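Local structure of Lmo1340 protein (4NLM) at residues A[92-97]-A[103-108]; A[114-119]-A[135-140]; A[142-147]-A[229-234]; A[151-156]-A[161-166]. The protein is of unknown function but is probably a surface lipoprotein of Listeria monocytogenes built around a YqgU-like six-bladed beta-propeller. One frame throughout, in Å; residues are numbered along the deposited sequence.

In the fold
The four contacts lie in the beta-propeller. Interaction 1 is a hairpin of strands 90-96 and 102-108, whose four-stranded antiparallel sheet continues through strands 114-120 and 126-132. Interaction 2, centred about 6 Å from interaction 1, crosses from strand 114-120 of that sheet to strand 137-141 of the next. Strand 137-141 pairs with strand 148-155, which forms the hairpin of interaction 4 with strand 159-166; the centres of interactions 2 and 4 are about 10 Å apart. Interaction 3 reaches from the loop after strand 137-141 to residues 229-234, and interaction 4 is nested within the chain it closes. Consecutive blades thus pack through side chains, whereas the long-range contact is largely water-mediated.

Interaction 1: A[92-97]-A[103-108]; sequences SEVQIS and ILLYSA
Tyr106 O accepts two backbone bonds at once, from Ser92 N at 2.9 Å and from Glu93 N at 3.1 Å, the latter on a lone pair. This double grip marks a classic beta bulge, with Ser92 and Glu93 both facing Tyr106 in an otherwise regular antiparallel hairpin of a propeller blade. Tyr106 N returns an almost straight bond to Glu93 O (179° at the hydrogen), and Gln95 and Leu104 form the next hydrogen-bonded pair through Gln95 N to Leu104 O and Leu104 N to Gln95 O. Between these pairs, Val94 CA lies 3.2 Å from Leu104 O in a CA-H...O contact.

Along strand 92-96, Gln95 NE2 gives a hydrogen to Glu93 OE2 at 3.0 Å, in the amide plane and on the anti lone pair of the carboxylate. The bend of the Glu93 chain at chi2 (74°) carries its carboxylate back toward that amide. Gln95 NE2 also bonds Phe139 O of the neighbouring sheet, and Tyr106 OH hydrogen-bonds Leu135 O in the loop leading into that sheet.

On the opposite face, Val94 splits its two methyls: CG1 meets Ile103 CG2 at 3.7 Å, while CG2 meets Leu105 CD1. Beside the bulge, Ser92 CB sits 3.5 Å from Tyr106 CD2. The chemistry thus divides the hairpin into an apolar face and one from which Gln95 and Tyr106 reach toward the next blade.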
loop_
_atom_site.group_PDB
_atom_site.type_symbol
_atom_site.label_atom_id
_atom_site.label_comp_id
_atom_site.label_asym_id
_atom_site.label_seq_id
_atom_site.Cartn_x
_atom_site.Cartn_y
_atom_site.Cartn_z
ATOM N N SER A 92 -2.732 2.832 15.196
ATOM C CA SER A 92 -1.469 2.312 14.727
ATOM C C SER A 92 -1.504 2.032 13.220
ATOM O O SER A 92 -0.557 2.361 12.516
ATOM C CB SER A 92 -1.157 1.031 15.478
ATOM O OG SER A 92 -1.238 1.262 16.882
ATOM N N GLU A 93 -2.569 1.380 12.742
ATOM C CA GLU A 93 -2.717 1.107 11.313
ATOM C C GLU A 93 -4.190 1.067 10.934
ATOM O O GLU A 93 -5.012 0.593 11.714
ATOM C CB GLU A 93 -2.086 -0.250 10.940
ATOM C CG GLU A 93 -2.304 -0.750 9.496
ATOM C CD GLU A 93 -1.475 -0.002 8.453
ATOM O OE1 GLU A 93 -0.830 1.016 8.792
ATOM O OE2 GLU A 93 -1.478 -0.426 7.271
ATOM N N VAL A 94 -4.489 1.551 9.728
ATOM C CA VAL A 94 -5.829 1.455 9.136
ATOM C C VAL A 94 -5.656 0.996 7.719
ATOM O O VAL A 94 -4.887 1.602 6.982
ATOM C CB VAL A 94 -6.575 2.795 9.121
ATOM C CG1 VAL A 94 -7.993 2.622 8.641
ATOM C CG2 VAL A 94 -6.537 3.492 10.482
ATOM N N GLN A 95 -6.363 -0.040 7.335
ATOM C CA GLN A 95 -6.350 -0.501 5.943
ATOM C C GLN A 95 -7.758 -0.771 5.479
ATOM O O GLN A 95 -8.639 -1.142 6.263
ATOM C CB GLN A 95 -5.561 -1.786 5.787
ATOM C CG GLN A 95 -4.071 -1.636 5.901
ATOM C CD GLN A 95 -3.341 -2.881 5.415
ATOM O OE1 GLN A 95 -3.905 -3.726 4.684
ATOM N NE2 GLN A 95 -2.101 -2.989 5.783
ATOM N N ILE A 96 -7.956 -0.544 4.193
ATOM C CA ILE A 96 -9.219 -0.850 3.501
ATOM C C ILE A 96 -9.091 -2.230 2.862
ATOM O O ILE A 96 -8.062 -2.555 2.288
ATOM C CB ILE A 96 -9.503 0.219 2.435
ATOM C CG1 ILE A 96 -9.632 1.585 3.104
ATOM C CG2 ILE A 96 -10.720 -0.110 1.603
ATOM C CD1 ILE A 96 -9.385 2.751 2.163
ATOM N N SER A 97 -10.122 -3.065 3.020
ATOM C CA SER A 97 -10.072 -4.420 2.488
ATOM C C SER A 97 -9.990 -4.427 0.960
ATOM O O SER A 97 -10.432 -3.478 0.303
ATOM C CB SER A 97 -11.297 -5.206 2.938
ATOM O OG SER A 97 -12.470 -4.744 2.312
ATOM N N ILE A 103 -12.833 -2.412 6.923
ATOM C CA ILE A 103 -11.644 -1.735 7.371
ATOM C C ILE A 103 -10.976 -2.609 8.440
ATOM O O ILE A 103 -11.667 -3.249 9.224
ATOM C CB ILE A 103 -12.003 -0.389 8.021
ATOM C CG1 ILE A 103 -12.530 0.589 6.974
ATOM C CG2 ILE A 103 -10.788 0.217 8.723
ATOM C CD1 ILE A 103 -13.183 1.825 7.550
ATOM N N LEU A 104 -9.642 -2.663 8.415
ATOM C CA LEU A 104 -8.855 -3.183 9.514
ATOM C C LEU A 104 -8.362 -1.992 10.306
ATOM O O LEU A 104 -7.776 -1.056 9.737
ATOM C CB LEU A 104 -7.639 -3.918 9.008
ATOM C CG LEU A 104 -6.540 -4.188 10.014
ATOM C CD1 LEU A 104 -6.950 -5.209 11.030
ATOM C CD2 LEU A 104 -5.283 -4.627 9.309
ATOM N N LEU A 105 -8.636 -2.000 11.599
ATOM C CA LEU A 105 -8.122 -0.993 12.503
ATOM C C LEU A 105 -7.278 -1.686 13.545
ATOM O O LEU A 105 -7.754 -2.577 14.260
ATOM C CB LEU A 105 -9.257 -0.252 13.212
ATOM C CG LEU A 105 -8.825 0.801 14.223
ATOM C CD1 LEU A 105 -8.028 1.902 13.559
ATOM C CD2 LEU A 105 -10.062 1.342 14.906
ATOM N N TYR A 106 -6.021 -1.269 13.635
ATOM C CA TYR A 106 -5.124 -1.735 14.672
ATOM C C TYR A 106 -4.897 -0.531 15.572
ATOM O O TYR A 106 -4.376 0.501 15.118
ATOM C CB TYR A 106 -3.831 -2.249 14.067
ATOM C CG TYR A 106 -2.793 -2.756 15.042
ATOM C CD1 TYR A 106 -3.132 -3.559 16.133
ATOM C CD2 TYR A 106 -1.454 -2.413 14.890
ATOM C CE1 TYR A 106 -2.185 -4.041 16.993
ATOM C CE2 TYR A 106 -0.504 -2.899 15.758
ATOM C CZ TYR A 106 -0.868 -3.695 16.812
ATOM O OH TYR A 106 0.089 -4.164 17.716
ATOM N N SER A 107 -5.308 -0.638 16.827
ATOM C CA SER A 107 -5.250 0.472 17.731
ATOM C C SER A 107 -4.926 -0.000 19.146
ATOM O O SER A 107 -5.048 -1.161 19.464
ATOM C CB SER A 107 -6.552 1.256 17.732
ATOM O OG SER A 107 -7.660 0.494 18.172
ATOM N N ALA A 108 -4.489 0.931 19.998
ATOM C CA ALA A 108 -4.110 0.598 21.356
ATOM C C ALA A 108 -4.869 1.439 22.367
ATOM O O ALA A 108 -5.002 2.652 22.232
ATOM C CB ALA A 108 -2.613 0.752 21.564
#

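Interaction 2: A[114-119]-A[135-140]; sequences ATMRII and LTTTFY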
loop_
_atom_site.group_PDB
_atom_site.type_symbol
_atom_site.label_atom_id
_atom_site.label_comp_id
_atom_site.label_asym_id
_atom_site.label_seq_id
_atom_site.Cartn_x
_atom_site.Cartn_y
_atom_site.Cartn_z
ATOM N N ALA A 114 -3.769 -3.730 23.039
ATOM C CA ALA A 114 -4.075 -3.317 21.651
ATOM C C ALA A 114 -5.075 -4.307 21.093
ATOM O O ALA A 114 -5.273 -5.395 21.640
ATOM C CB ALA A 114 -2.832 -3.298 20.789
ATOM N N THR A 115 -5.708 -3.925 19.980
ATOM C CA THR A 115 -6.740 -4.711 19.375
ATOM C C THR A 115 -6.626 -4.543 17.893
ATOM O O THR A 115 -6.347 -3.441 17.381
ATOM C CB THR A 115 -8.131 -4.184 19.819
ATOM O OG1 THR A 115 -8.253 -4.138 21.246
ATOM C CG2 THR A 115 -9.232 -5.006 19.277
HETATM N N MSE A 116 -6.889 -5.639 17.182
HETATM C CA MSE A 116 -7.102 -5.610 15.736
HETATM C C MSE A 116 -8.572 -5.860 15.554
HETATM O O MSE A 116 -9.088 -6.870 16.029
HETATM C CB MSE A 116 -6.376 -6.673 14.965
HETATM C CG MSE A 116 -4.898 -6.777 15.053
HETATM SE SE MSE A 116 -4.354 -8.528 14.268
HETATM C CE MSE A 116 -2.552 -7.983 14.803
ATOM N N ARG A 117 -9.255 -4.919 14.910
ATOM C CA ARG A 117 -10.672 -5.023 14.616
ATOM C C ARG A 117 -10.961 -4.960 13.134
ATOM O O ARG A 117 -10.307 -4.185 12.416
ATOM C CB ARG A 117 -11.456 -3.872 15.229
ATOM C CG ARG A 117 -11.470 -3.836 16.736
ATOM C CD ARG A 117 -12.297 -2.662 17.219
ATOM N NE ARG A 117 -12.380 -2.620 18.671
ATOM C CZ ARG A 117 -11.519 -1.978 19.454
ATOM N NH1 ARG A 117 -11.678 -1.990 20.772
ATOM N NH2 ARG A 117 -10.503 -1.313 18.917
ATOM N N ILE A 118 -11.944 -5.743 12.687
ATOM C CA ILE A 118 -12.448 -5.636 11.339
ATOM C C ILE A 118 -13.805 -4.937 11.465
ATOM O O ILE A 118 -14.675 -5.395 12.217
ATOM C CB ILE A 118 -12.638 -7.003 10.673
ATOM C CG1 ILE A 118 -11.344 -7.811 10.726
ATOM C CG2 ILE A 118 -13.165 -6.842 9.246
ATOM C CD1 ILE A 118 -10.147 -7.163 10.087
ATOM N N ILE A 119 -13.969 -3.831 10.742
ATOM C CA ILE A 119 -15.155 -3.014 10.823
ATOM C C ILE A 119 -15.832 -2.942 9.479
ATOM O O ILE A 119 -15.178 -2.665 8.470
ATOM C CB ILE A 119 -14.765 -1.602 11.250
ATOM C CG1 ILE A 119 -14.143 -1.652 12.659
ATOM C CG2 ILE A 119 -15.950 -0.644 11.233
ATOM C CD1 ILE A 119 -13.313 -0.467 13.054
ATOM N N LEU A 135 2.417 -3.742 19.551
ATOM C CA LEU A 135 3.680 -4.003 18.938
ATOM C C LEU A 135 3.660 -3.554 17.498
ATOM O O LEU A 135 2.614 -3.564 16.820
ATOM C CB LEU A 135 3.932 -5.493 18.967
ATOM C CG LEU A 135 4.024 -6.050 20.380
ATOM C CD1 LEU A 135 3.993 -7.548 20.286
ATOM C CD2 LEU A 135 5.275 -5.571 21.114
ATOM N N THR A 136 4.843 -3.239 16.997
ATOM C CA THR A 136 4.957 -2.858 15.595
ATOM C C THR A 136 4.568 -4.005 14.712
ATOM O O THR A 136 5.139 -5.100 14.815
ATOM C CB THR A 136 6.409 -2.410 15.304
ATOM O OG1 THR A 136 6.751 -1.326 16.168
ATOM C CG2 THR A 136 6.576 -2.014 13.834
ATOM N N THR A 137 3.647 -3.718 13.795
ATOM C CA THR A 137 3.048 -4.768 12.967
ATOM C C THR A 137 2.828 -4.267 11.546
ATOM O O THR A 137 2.387 -3.132 11.327
ATOM C CB THR A 137 1.690 -5.168 13.563
ATOM O OG1 THR A 137 1.840 -5.527 14.943
ATOM C CG2 THR A 137 1.093 -6.330 12.808
ATOM N N THR A 138 3.068 -5.153 10.591
ATOM C CA THR A 138 2.815 -4.858 9.185
ATOM C C THR A 138 1.769 -5.860 8.703
ATOM O O THR A 138 1.931 -7.068 8.912
ATOM C CB THR A 138 4.100 -4.954 8.325
ATOM O OG1 THR A 138 5.103 -4.126 8.895
ATOM C CG2 THR A 138 3.844 -4.537 6.886
ATOM N N PHE A 139 0.724 -5.390 8.013
ATOM C CA PHE A 139 -0.400 -6.209 7.649
ATOM C C PHE A 139 -0.526 -6.452 6.159
ATOM O O PHE A 139 -0.356 -5.512 5.388
ATOM C CB PHE A 139 -1.709 -5.569 8.125
ATOM C CG PHE A 139 -1.841 -5.424 9.608
ATOM C CD1 PHE A 139 -1.356 -4.292 10.243
ATOM C CD2 PHE A 139 -2.464 -6.392 10.374
ATOM C CE1 PHE A 139 -1.475 -4.135 11.608
ATOM C CE2 PHE A 139 -2.576 -6.221 11.745
ATOM C CZ PHE A 139 -2.088 -5.086 12.371
ATOM N N TYR A 140 -0.920 -7.672 5.751
ATOM C CA TYR A 140 -1.080 -8.077 4.357
ATOM C C TYR A 140 -2.436 -8.736 4.223
ATOM O O TYR A 140 -2.636 -9.862 4.697
ATOM C CB TYR A 140 0.031 -9.038 3.965
ATOM C CG TYR A 140 1.392 -8.409 4.075
ATOM C CD1 TYR A 140 1.924 -7.685 3.036
ATOM C CD2 TYR A 140 2.117 -8.478 5.239
ATOM C CE1 TYR A 140 3.156 -7.087 3.117
ATOM C CE2 TYR A 140 3.347 -7.860 5.346
ATOM C CZ TYR A 140 3.862 -7.184 4.265
ATOM O OH TYR A 140 5.076 -6.560 4.329
#
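Between two successive sheets of the beta-propeller, selenomethionine Met116 on strand 114-120 reaches across to Phe139 on strand 137-141 in a Met-aromatic contact. The strands face one another rather than pair: the closest CA atoms, those of Met116 and Phe139, are 10.5 Å apart, and side chains bridge the separation. Beyond CG the Met116 chain is extended (chi2 167°, chi3 -177°), which carries the selenium and terminal methyl to the aromatic ring.

The approach is edge-on. Met116 SE lies 5.2 Å from the centroid of the Phe139 ring and 88° off its normal, essentially in the ring plane. Met116 CE makes the nearest touch, 3.5 Å from Phe139 CE2, and also meets CZ. The contact therefore uses the hydrogen-bearing rim of the ring.

One face of the ring is covered by Thr137, two residues earlier on the same strand, whose CG2 sits 3.4 Å above the ring plane and is offset toward the rim. Tyr106 of the preceding blade is a further edge-to-face partner of Phe139, and Phe151 from the next strand also touches Met116, making this a buried apolar seam between blades. The hydroxyl of Thr137 turns back along its own chain, where OG1 donates to Leu135 O at 2.8 Å from well above the carbonyl plane.

Interaction 3: A[142-147]-A[229-234]; sequences NDESPE and HDNVLL
Asp143 turns its CG anti to its own carbonyl carbon (chi1 -65°), while His229 sets its ring anti to the backbone N (chi1 -156°); together these torsions bring carboxylate and imidazole near each other. The contact links an Asx motif in the loop between strands 137-141 and 148-155 with a type I' beta turn, His229 to Val232, of a more distant propeller sheet.

Asp143 OD2 lies 3.6 Å from His229 ND1, with the carboxylate and ring planes nearly perpendicular, and two waters join the sides. Both donate to Asp143 OD2, water 1 at 2.7 Å and water 2 at 2.8 Å; water 2 also bonds His229 ND1 from the ring edge, whereas water 1 accepts from Asp230 N and sits over a face of the imidazole. The carboxylate thereby grips both ring and turn backbone through solvent. His229 NE2 has a weak bond to Asn278, at the other ring nitrogen.

Nearby, Glu144 OE2 approaches Asn231 ND2 only to 4.0 Å, its carboxylate plane turned 75° from the amide. Within the loop, Asn142 OD1 holds the Asx motif by accepting from Ser145 N at 2.9 Å, the donor standing above the side-chain carbonyl plane.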
loop_
_atom_site.group_PDB
_atom_site.type_symbol
_atom_site.label_atom_id
_atom_site.label_comp_id
_atom_site.label_asym_id
_atom_site.label_seq_id
_atom_site.Cartn_x
_atom_site.Cartn_y
_atom_site.Cartn_z
ATOM N N ASN A 142 -5.296 -10.654 2.267
ATOM C CA ASN A 142 -5.382 -11.575 1.140
ATOM C C ASN A 142 -6.462 -11.144 0.164
ATOM O O ASN A 142 -7.612 -11.069 0.517
ATOM C CB ASN A 142 -5.617 -12.976 1.719
ATOM C CG ASN A 142 -5.509 -14.090 0.697
ATOM O OD1 ASN A 142 -5.980 -13.989 -0.431
ATOM N ND2 ASN A 142 -4.909 -15.177 1.110
ATOM N N ASP A 143 -6.045 -10.816 -1.050
ATOM C CA ASP A 143 -6.970 -10.348 -2.066
ATOM C C ASP A 143 -7.924 -11.451 -2.544
ATOM O O ASP A 143 -9.074 -11.174 -2.852
ATOM C CB ASP A 143 -6.222 -9.782 -3.287
ATOM C CG ASP A 143 -5.406 -8.514 -2.980
ATOM O OD1 ASP A 143 -5.628 -7.866 -1.948
ATOM O OD2 ASP A 143 -4.522 -8.140 -3.787
ATOM N N GLU A 144 -7.460 -12.690 -2.613
ATOM C CA GLU A 144 -8.301 -13.790 -3.095
ATOM C C GLU A 144 -9.290 -14.316 -2.063
ATOM O O GLU A 144 -10.402 -14.738 -2.387
ATOM C CB GLU A 144 -7.412 -14.932 -3.572
ATOM C CG GLU A 144 -6.707 -14.628 -4.889
ATOM C CD GLU A 144 -6.180 -15.864 -5.605
ATOM O OE1 GLU A 144 -6.617 -16.997 -5.294
ATOM O OE2 GLU A 144 -5.341 -15.700 -6.515
ATOM N N SER A 145 -8.848 -14.321 -0.819
ATOM C CA SER A 145 -9.628 -14.804 0.303
ATOM C C SER A 145 -9.536 -13.732 1.364
ATOM O O SER A 145 -8.742 -13.831 2.314
ATOM C CB SER A 145 -9.056 -16.132 0.809
ATOM O OG SER A 145 -9.043 -17.069 -0.251
ATOM N N PRO A 146 -10.391 -12.704 1.261
ATOM C CA PRO A 146 -10.250 -11.590 2.193
ATOM C C PRO A 146 -10.694 -11.831 3.648
ATOM O O PRO A 146 -10.665 -10.894 4.467
ATOM C CB PRO A 146 -10.993 -10.451 1.493
ATOM C CG PRO A 146 -12.023 -11.163 0.687
ATOM C CD PRO A 146 -11.343 -12.405 0.188
ATOM N N GLU A 147 -10.994 -13.075 3.967
ATOM C CA GLU A 147 -11.192 -13.465 5.335
ATOM C C GLU A 147 -9.823 -13.589 6.056
ATOM O O GLU A 147 -9.752 -13.733 7.288
ATOM C CB GLU A 147 -11.925 -14.798 5.378
ATOM C CG GLU A 147 -13.398 -14.731 4.926
ATOM C CD GLU A 147 -13.668 -14.681 3.415
ATOM O OE1 GLU A 147 -12.793 -15.036 2.594
ATOM O OE2 GLU A 147 -14.806 -14.324 3.019
ATOM N N HIS A 229 -0.237 -7.842 -7.479
ATOM C CA HIS A 229 -1.575 -7.292 -7.543
ATOM C C HIS A 229 -2.229 -7.795 -8.804
ATOM O O HIS A 229 -1.579 -7.844 -9.836
ATOM C CB HIS A 229 -1.600 -5.769 -7.529
ATOM C CG HIS A 229 -2.881 -5.228 -7.027
ATOM N ND1 HIS A 229 -3.237 -5.313 -5.695
ATOM C CD2 HIS A 229 -3.882 -4.570 -7.650
ATOM C CE1 HIS A 229 -4.419 -4.752 -5.531
ATOM N NE2 HIS A 229 -4.837 -4.306 -6.701
ATOM N N ASP A 230 -3.526 -8.093 -8.721
ATOM C CA ASP A 230 -4.291 -8.484 -9.887
ATOM C C ASP A 230 -3.592 -9.528 -10.763
ATOM O O ASP A 230 -3.550 -9.436 -11.997
ATOM C CB ASP A 230 -4.688 -7.233 -10.655
ATOM C CG ASP A 230 -5.778 -6.425 -9.959
ATOM O OD1 ASP A 230 -6.352 -6.860 -8.938
ATOM O OD2 ASP A 230 -6.069 -5.314 -10.449
ATOM N N ASN A 231 -3.053 -10.533 -10.087
ATOM C CA ASN A 231 -2.400 -11.673 -10.717
ATOM C C ASN A 231 -1.111 -11.344 -11.436
ATOM O O ASN A 231 -0.633 -12.111 -12.257
ATOM C CB ASN A 231 -3.364 -12.404 -11.669
ATOM C CG ASN A 231 -4.620 -12.904 -10.967
ATOM O OD1 ASN A 231 -5.737 -12.652 -11.420
ATOM N ND2 ASN A 231 -4.442 -13.586 -9.842
ATOM N N VAL A 232 -0.543 -10.186 -11.130
ATOM C CA VAL A 232 0.738 -9.780 -11.701
ATOM C C VAL A 232 1.762 -9.690 -10.585
ATOM O O VAL A 232 1.481 -9.103 -9.561
ATOM C CB VAL A 232 0.636 -8.428 -12.416
ATOM C CG1 VAL A 232 2.000 -7.955 -12.915
ATOM C CG2 VAL A 232 -0.356 -8.535 -13.559
ATOM N N LEU A 233 2.924 -10.292 -10.810
ATOM C CA LEU A 233 4.055 -10.168 -9.928
ATOM C C LEU A 233 4.997 -9.136 -10.547
ATOM O O LEU A 233 5.495 -9.306 -11.668
ATOM C CB LEU A 233 4.809 -11.488 -9.788
ATOM C CG LEU A 233 6.180 -11.460 -9.129
ATOM C CD1 LEU A 233 6.076 -10.970 -7.686
ATOM C CD2 LEU A 233 6.895 -12.802 -9.149
ATOM N N LEU A 234 5.220 -8.061 -9.812
ATOM C CA LEU A 234 6.174 -7.008 -10.149
ATOM C C LEU A 234 7.465 -7.273 -9.396
ATOM O O LEU A 234 7.428 -7.556 -8.197
ATOM C CB LEU A 234 5.650 -5.657 -9.690
ATOM C CG LEU A 234 6.671 -4.509 -9.743
ATOM C CD1 LEU A 234 6.958 -4.133 -11.191
ATOM C CD2 LEU A 234 6.213 -3.314 -8.909
HETATM O O HOH W 1 -5.282 -8.151 -6.406
HETATM O O HOH W 2 -2.608 -6.316 -2.981
#

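Interaction 4: A[151-156]-A[161-166]; sequences FVTYSP and QIENWD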
loop_
_atom_site.group_PDB
_atom_site.type_symbol
_atom_site.label_atom_id
_atom_site.label_comp_id
_atom_site.label_asym_id
_atom_site.label_seq_id
_atom_site.Cartn_x
_atom_site.Cartn_y
_atom_site.Cartn_z
ATOM N N PHE A 151 0.155 -11.035 9.092
ATOM C CA PHE A 151 0.874 -9.929 9.668
ATOM C C PHE A 151 2.184 -10.345 10.268
ATOM O O PHE A 151 2.354 -11.463 10.790
ATOM C CB PHE A 151 -0.003 -9.149 10.651
ATOM C CG PHE A 151 -0.615 -9.969 11.723
ATOM C CD1 PHE A 151 0.044 -10.112 12.921
ATOM C CD2 PHE A 151 -1.865 -10.526 11.577
ATOM C CE1 PHE A 151 -0.474 -10.865 13.950
ATOM C CE2 PHE A 151 -2.408 -11.276 12.613
ATOM C CZ PHE A 151 -1.712 -11.444 13.789
ATOM N N VAL A 152 3.112 -9.403 10.148
ATOM C CA VAL A 152 4.443 -9.517 10.682
ATOM C C VAL A 152 4.514 -8.662 11.940
ATOM O O VAL A 152 4.257 -7.449 11.875
ATOM C CB VAL A 152 5.481 -9.046 9.648
ATOM C CG1 VAL A 152 6.888 -9.221 10.207
ATOM C CG2 VAL A 152 5.310 -9.809 8.341
ATOM N N THR A 153 4.862 -9.288 13.060
ATOM C CA THR A 153 5.038 -8.576 14.324
ATOM C C THR A 153 6.498 -8.564 14.730
ATOM O O THR A 153 7.214 -9.555 14.569
ATOM C CB THR A 153 4.220 -9.217 15.458
ATOM O OG1 THR A 153 4.456 -10.631 15.497
ATOM C CG2 THR A 153 2.752 -8.976 15.261
ATOM N N TYR A 154 6.933 -7.416 15.238
ATOM C CA TYR A 154 8.315 -7.214 15.638
ATOM C C TYR A 154 8.424 -6.957 17.136
ATOM O O TYR A 154 7.573 -6.270 17.701
ATOM C CB TYR A 154 8.891 -5.975 14.954
ATOM C CG TYR A 154 8.980 -6.051 13.463
ATOM C CD1 TYR A 154 7.901 -5.683 12.666
ATOM C CD2 TYR A 154 10.122 -6.525 12.839
ATOM C CE1 TYR A 154 7.984 -5.737 11.292
ATOM C CE2 TYR A 154 10.206 -6.600 11.456
ATOM C CZ TYR A 154 9.140 -6.191 10.692
ATOM O OH TYR A 154 9.206 -6.254 9.321
ATOM N N SER A 155 9.418 -7.558 17.767
ATOM C CA SER A 155 9.750 -7.282 19.159
ATOM C C SER A 155 11.153 -7.796 19.398
ATOM O O SER A 155 11.573 -8.755 18.764
ATOM C CB SER A 155 8.787 -8.005 20.090
ATOM O OG SER A 155 8.999 -7.638 21.439
ATOM N N PRO A 156 11.913 -7.149 20.314
ATOM C CA PRO A 156 13.267 -7.658 20.547
ATOM C C PRO A 156 13.332 -9.079 21.078
ATOM O O PRO A 156 14.362 -9.736 20.939
ATOM C CB PRO A 156 13.846 -6.698 21.592
ATOM C CG PRO A 156 12.979 -5.495 21.589
ATOM C CD PRO A 156 11.649 -5.895 21.035
ATOM N N GLN A 161 8.124 -12.231 13.508
ATOM C CA GLN A 161 7.391 -13.487 13.315
ATOM C C GLN A 161 6.214 -13.135 12.436
ATOM O O GLN A 161 5.858 -11.967 12.310
ATOM C CB GLN A 161 6.966 -14.087 14.647
ATOM C CG GLN A 161 5.912 -13.263 15.331
ATOM C CD GLN A 161 5.633 -13.631 16.767
ATOM O OE1 GLN A 161 6.341 -14.467 17.329
ATOM N NE2 GLN A 161 4.602 -13.085 17.343
ATOM N N ILE A 162 5.633 -14.159 11.839
ATOM C CA ILE A 162 4.537 -14.009 10.854
ATOM C C ILE A 162 3.391 -14.931 11.235
ATOM O O ILE A 162 3.602 -16.100 11.561
ATOM C CB ILE A 162 4.993 -14.362 9.437
ATOM C CG1 ILE A 162 6.322 -13.669 9.114
ATOM C CG2 ILE A 162 3.914 -13.978 8.424
ATOM C CD1 ILE A 162 6.803 -14.019 7.728
ATOM N N GLU A 163 2.186 -14.390 11.225
ATOM C CA GLU A 163 0.982 -15.155 11.526
ATOM C C GLU A 163 -0.103 -14.812 10.538
ATOM O O GLU A 163 -0.071 -13.787 9.893
ATOM C CB GLU A 163 0.522 -14.795 12.946
ATOM C CG GLU A 163 1.462 -15.290 14.033
ATOM C CD GLU A 163 1.280 -14.575 15.364
ATOM O OE1 GLU A 163 1.262 -15.271 16.395
ATOM O OE2 GLU A 163 1.153 -13.336 15.391
ATOM N N ASN A 164 -1.045 -15.715 10.403
ATOM C CA ASN A 164 -2.228 -15.536 9.575
ATOM C C ASN A 164 -3.465 -15.631 10.426
ATOM O O ASN A 164 -3.674 -16.624 11.125
ATOM C CB ASN A 164 -2.308 -16.601 8.492
ATOM C CG ASN A 164 -3.510 -16.424 7.580
ATOM O OD1 ASN A 164 -3.844 -15.309 7.186
ATOM N ND2 ASN A 164 -4.141 -17.509 7.237
ATOM N N TRP A 165 -4.286 -14.600 10.380
ATOM C CA TRP A 165 -5.545 -14.557 11.063
ATOM C C TRP A 165 -6.708 -14.703 10.122
ATOM O O TRP A 165 -6.869 -13.832 9.272
ATOM C CB TRP A 165 -5.655 -13.227 11.798
ATOM C CG TRP A 165 -6.904 -13.032 12.631
ATOM C CD1 TRP A 165 -7.554 -13.968 13.378
ATOM C CD2 TRP A 165 -7.601 -11.786 12.853
ATOM N NE1 TRP A 165 -8.608 -13.389 14.069
ATOM C CE2 TRP A 165 -8.655 -12.053 13.764
ATOM C CE3 TRP A 165 -7.432 -10.477 12.380
ATOM C CZ2 TRP A 165 -9.547 -11.070 14.175
ATOM C CZ3 TRP A 165 -8.315 -9.494 12.817
ATOM C CH2 TRP A 165 -9.347 -9.791 13.711
ATOM N N ASP A 166 -7.444 -15.817 10.231
ATOM C CA ASP A 166 -8.694 -15.960 9.501
ATOM C C ASP A 166 -9.728 -15.440 10.470
ATOM O O ASP A 166 -10.101 -16.132 11.435
ATOM C CB ASP A 166 -9.006 -17.396 9.100
ATOM C CG ASP A 166 -10.251 -17.476 8.278
ATOM O OD1 ASP A 166 -11.208 -16.700 8.564
ATOM O OD2 ASP A 166 -10.280 -18.272 7.325
HETATM O O HOH W 3 2.934 -11.946 13.686
#
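Water 3 is gripped by both strands of a propeller-blade hairpin: it lies within bonding distance of Phe151 O, Glu163 OE2 and Thr153 OG1 (2.7 Å from the last), and with more acceptors in reach than protons it probably shares its hydrogens among them. Thr153 OG1 also accepts from Gln161 NE2 at 3.1 Å, the oxygen lying 22° out of the amide plane. A chi1 of 50° sets that hydroxyl between the backbone N and carbonyl carbon of Thr153, facing the amide and the water.

The antiparallel backbone pairs are Phe151 with Glu163 and Thr153 with Gln161, each joined by two hydrogen bonds; the shortest, Phe151 N to Glu163 O, is 2.9 Å. Between them, Val152 and Ile162 form a non-hydrogen-bonded pair on the other face, their side chains lying side by side and pointing the same way. Ile182 of the following blade touches both.

The Phe151 ring leans over its neighbouring strand. Glu163 O lies above one face, offset toward the rim, while Glu163 OE2 comes to 3.3 Å from Phe151 CE1, its carboxylate turned 72° from the ring plane. Met116 of the preceding blade touches both Phe151 and Trp165. At the edge of the Phe151 ring, Trp165 CB lies in its plane, 3.9 Å from CE2 of Phe151.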